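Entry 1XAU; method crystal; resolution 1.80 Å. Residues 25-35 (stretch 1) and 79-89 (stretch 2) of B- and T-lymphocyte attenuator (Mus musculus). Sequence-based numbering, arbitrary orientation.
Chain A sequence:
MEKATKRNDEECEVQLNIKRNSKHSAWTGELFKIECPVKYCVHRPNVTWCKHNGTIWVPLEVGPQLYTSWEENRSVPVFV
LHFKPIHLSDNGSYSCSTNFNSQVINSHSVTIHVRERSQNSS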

# COMPACT_ATOMS: atom_id res chain seq x y z
N SER A 25 11.11 4.71 7.66
CA SER A 25 12.36 4.88 6.94
C SER A 25 12.90 3.45 6.61
O SER A 25 12.66 2.50 7.32
CB SER A 25 13.39 5.67 7.78
OG SER A 25 12.96 7.03 8.00
N ALA A 26 13.67 3.34 5.56
CA ALA A 26 14.21 2.08 5.13
C ALA A 26 15.64 2.40 4.62
O ALA A 26 16.03 3.59 4.47
CB ALA A 26 13.37 1.55 3.99
N TRP A 27 16.41 1.35 4.36
CA TRP A 27 17.78 1.51 3.86
C TRP A 27 17.82 0.94 2.47
O TRP A 27 17.26 -0.13 2.22
CB TRP A 27 18.76 0.66 4.70
CG TRP A 27 18.89 1.18 6.10
CD1 TRP A 27 18.28 0.70 7.21
CD2 TRP A 27 19.60 2.35 6.51
NE1 TRP A 27 18.55 1.51 8.30
CE2 TRP A 27 19.37 2.53 7.89
CE3 TRP A 27 20.41 3.26 5.83
CZ2 TRP A 27 19.92 3.60 8.62
CZ3 TRP A 27 20.97 4.32 6.55
CH2 TRP A 27 20.73 4.48 7.93
N THR A 28 18.52 1.59 1.55
CA THR A 28 18.59 1.06 0.22
C THR A 28 19.15 -0.34 0.23
O THR A 28 20.05 -0.63 1.04
CB THR A 28 19.42 1.95 -0.66
OG1 THR A 28 19.34 1.40 -1.97
CG2 THR A 28 20.89 1.95 -0.24
N GLY A 29 18.62 -1.21 -0.62
CA GLY A 29 19.05 -2.62 -0.66
C GLY A 29 18.34 -3.58 0.30
O GLY A 29 18.46 -4.80 0.18
N GLU A 30 17.64 -3.07 1.32
CA GLU A 30 16.88 -3.95 2.21
C GLU A 30 15.63 -4.50 1.53
O GLU A 30 15.14 -3.87 0.58
CB GLU A 30 16.32 -3.19 3.43
CG GLU A 30 17.31 -2.75 4.44
CD GLU A 30 16.58 -2.13 5.64
OE1 GLU A 30 15.74 -1.18 5.45
OE2 GLU A 30 16.84 -2.59 6.77
N LEU A 31 15.15 -5.68 1.99
CA LEU A 31 13.81 -6.22 1.54
C LEU A 31 12.90 -5.37 2.43
O LEU A 31 13.09 -5.38 3.64
CB LEU A 31 13.62 -7.68 1.94
CG LEU A 31 13.84 -8.63 0.75
CD1 LEU A 31 14.91 -8.16 -0.09
CD2 LEU A 31 14.00 -10.07 1.21
N PHE A 32 11.87 -4.71 1.91
CA PHE A 32 11.07 -3.83 2.80
C PHE A 32 9.61 -3.95 2.38
O PHE A 32 9.33 -4.29 1.22
CB PHE A 32 11.49 -2.37 2.58
CG PHE A 32 10.78 -1.34 3.49
CD1 PHE A 32 11.23 -1.15 4.80
CD2 PHE A 32 9.73 -0.56 3.01
CE1 PHE A 32 10.62 -0.15 5.65
CE2 PHE A 32 9.12 0.45 3.88
CZ PHE A 32 9.57 0.61 5.17
N LYS A 33 8.67 -3.74 3.29
CA LYS A 33 7.30 -3.81 2.86
C LYS A 33 6.42 -2.74 3.53
O LYS A 33 6.80 -2.21 4.61
CB LYS A 33 6.67 -5.16 3.21
CG LYS A 33 6.68 -5.54 4.73
CD LYS A 33 6.02 -6.93 4.98
CE LYS A 33 6.26 -7.29 6.50
NZ LYS A 33 5.51 -8.49 7.12
N ILE A 34 5.33 -2.36 2.85
CA ILE A 34 4.35 -1.50 3.51
C ILE A 34 3.02 -2.23 3.44
O ILE A 34 2.79 -3.11 2.60
CB ILE A 34 4.25 -0.11 2.92
CG1 ILE A 34 3.96 -0.19 1.47
CG2 ILE A 34 5.59 0.63 3.23
CD1 ILE A 34 3.92 1.27 0.82
N GLU A 35 2.16 -1.89 4.37
CA GLU A 35 0.94 -2.66 4.54
C GLU A 35 -0.30 -1.82 4.49
O GLU A 35 -0.32 -0.73 5.06
CB GLU A 35 0.99 -3.28 5.93
CG GLU A 35 2.16 -4.25 6.12
CD GLU A 35 2.11 -4.95 7.46
OE1 GLU A 35 1.31 -4.58 8.39
OE2 GLU A 35 2.88 -5.90 7.57
N PHE A 79 -3.17 -6.13 2.91
CA PHE A 79 -2.66 -6.14 1.53
C PHE A 79 -1.27 -5.51 1.62
O PHE A 79 -1.11 -4.46 2.20
CB PHE A 79 -3.58 -5.30 0.62
CG PHE A 79 -3.20 -5.33 -0.76
CD1 PHE A 79 -3.00 -6.53 -1.42
CD2 PHE A 79 -3.08 -4.11 -1.48
CE1 PHE A 79 -2.66 -6.55 -2.80
CE2 PHE A 79 -2.75 -4.09 -2.86
CZ PHE A 79 -2.53 -5.32 -3.51
N VAL A 80 -0.27 -6.17 1.07
CA VAL A 80 1.09 -5.75 1.24
C VAL A 80 1.82 -5.44 -0.06
O VAL A 80 1.59 -6.13 -1.05
CB VAL A 80 1.78 -6.95 1.90
CG1 VAL A 80 3.17 -6.61 2.33
CG2 VAL A 80 0.91 -7.38 3.10
N LEU A 81 2.67 -4.43 -0.02
CA LEU A 81 3.53 -4.06 -1.15
C LEU A 81 4.94 -4.44 -0.71
O LEU A 81 5.46 -3.91 0.30
CB LEU A 81 3.39 -2.55 -1.44
CG LEU A 81 4.34 -2.09 -2.56
CD1 LEU A 81 3.85 -2.73 -3.92
CD2 LEU A 81 4.34 -0.55 -2.62
N HIS A 82 5.62 -5.28 -1.49
CA HIS A 82 6.97 -5.76 -1.13
C HIS A 82 8.02 -5.21 -2.08
O HIS A 82 7.89 -5.38 -3.30
CB HIS A 82 7.04 -7.26 -1.31
CG HIS A 82 6.05 -8.01 -0.48
ND1 HIS A 82 6.36 -8.52 0.75
CD2 HIS A 82 4.79 -8.41 -0.76
CE1 HIS A 82 5.31 -9.21 1.20
NE2 HIS A 82 4.35 -9.16 0.31
N PHE A 83 9.04 -4.56 -1.55
CA PHE A 83 10.12 -4.03 -2.36
C PHE A 83 11.29 -5.04 -2.19
O PHE A 83 11.78 -5.26 -1.04
CB PHE A 83 10.60 -2.68 -1.81
CG PHE A 83 9.54 -1.61 -1.81
CD1 PHE A 83 9.57 -0.64 -2.81
CD2 PHE A 83 8.56 -1.56 -0.82
CE1 PHE A 83 8.59 0.40 -2.83
CE2 PHE A 83 7.56 -0.53 -0.84
CZ PHE A 83 7.60 0.45 -1.87
N LYS A 84 11.77 -5.59 -3.30
CA LYS A 84 12.79 -6.63 -3.29
C LYS A 84 13.87 -6.33 -4.31
O LYS A 84 13.84 -6.88 -5.43
CB LYS A 84 12.11 -7.97 -3.66
CG LYS A 84 13.05 -9.21 -3.58
CD LYS A 84 12.28 -10.54 -3.77
CE LYS A 84 13.31 -11.73 -3.98
NZ LYS A 84 12.77 -13.11 -3.48
N PRO A 85 14.80 -5.45 -3.96
CA PRO A 85 14.88 -4.75 -2.67
C PRO A 85 14.37 -3.35 -2.91
O PRO A 85 14.04 -3.00 -4.04
CB PRO A 85 16.39 -4.67 -2.42
CG PRO A 85 16.94 -4.43 -3.79
CD PRO A 85 16.05 -5.29 -4.74
N ILE A 86 14.37 -2.52 -1.87
CA ILE A 86 13.98 -1.15 -1.99
C ILE A 86 15.16 -0.27 -2.49
O ILE A 86 16.35 -0.62 -2.28
CB ILE A 86 13.43 -0.60 -0.66
CG1 ILE A 86 12.76 0.74 -0.99
CG2 ILE A 86 14.56 -0.44 0.38
CD1 ILE A 86 11.79 1.07 0.10
N HIS A 87 14.84 0.77 -3.25
CA HIS A 87 15.89 1.62 -3.81
C HIS A 87 15.68 3.06 -3.43
O HIS A 87 14.59 3.47 -3.02
CB HIS A 87 15.88 1.57 -5.36
CG HIS A 87 15.79 0.20 -5.95
ND1 HIS A 87 14.60 -0.31 -6.47
CD2 HIS A 87 16.72 -0.77 -6.11
CE1 HIS A 87 14.82 -1.54 -6.91
NE2 HIS A 87 16.09 -1.84 -6.71
N LEU A 88 16.72 3.89 -3.61
CA LEU A 88 16.51 5.32 -3.32
C LEU A 88 15.34 5.90 -4.07
O LEU A 88 14.59 6.74 -3.51
CB LEU A 88 17.78 6.19 -3.66
CG LEU A 88 18.95 5.91 -2.71
CD1 LEU A 88 20.32 6.42 -3.37
CD2 LEU A 88 18.70 6.64 -1.35
N SER A 89 15.15 5.49 -5.32
CA SER A 89 14.06 6.02 -6.13
C SER A 89 12.65 5.67 -5.59
O SER A 89 11.62 6.20 -6.09
CB SER A 89 14.15 5.50 -7.58
OG SER A 89 14.19 4.10 -7.56
O HOH W 1 19.30 2.95 -4.91

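Ile-86, which loses more area to the opposing stretch than any other residue here, anchors the apolar centre. Its CD1 lies 3.9 Å from Phe-32 CD2 and 4.2 Å from Ala-26 CB, while its CG2 packs 3.3 Å from Trp-27 O; a branched aliphatic chain can meet all three at once. Phe-32 (chi1 t) and Phe-83 (chi1 m) extend the patch, with Phe-83 CD2 at the edge of the Phe-32 ring, 4.1 Å from Phe-32 CD2. Ile-34 and Leu-81 continue it on the same sheet face: Ile-34 CG1 sits 3.8 Å from Leu-81 CB and reaches the edge of the Phe-83 ring, 4.3 Å from Phe-83 CE2.

Beneath these side chains the strands run antiparallel. Phe-32 and Phe-83 exchange two hydrogen bonds, Phe-83 N to Phe-32 O at 2.8 Å and Phe-32 N to Phe-83 O at 3.0 Å; Ile-34 and Leu-81 do likewise, Leu-81 N to Ile-34 O at 2.9 Å and Ile-34 N to Leu-81 O at 3.0 Å. Between these pairs, Lys-33 CA approaches Leu-81 O at 3.2 Å in a CA-H...O contact. The other face carries Lys-33, His-82, Glu-35 and Val-80; Lys-33 CB touches Val-80 CG1 at 3.9 Å, leaving its long chain to carry the amine away.

Past the strands, Pro-85, after a cis peptide bond, sets its CB 3.3 Å from both Gly-29 O and Glu-30 O. Ile-86 N donates to Glu-30 O and Gly-29 N to Ile-86 O, both at 2.9 Å. Gly-29 suits the type II turn because its backbone angles would jam a CB against the preceding carbonyl. Glu-30 OE1 braces the turn by accepting from Trp-27 N at 2.8 Å. At the polar edge, a water accepts from Leu-88 N at 3.0 Å and bonds weakly to Thr-28 OG1 at 3.3 Å.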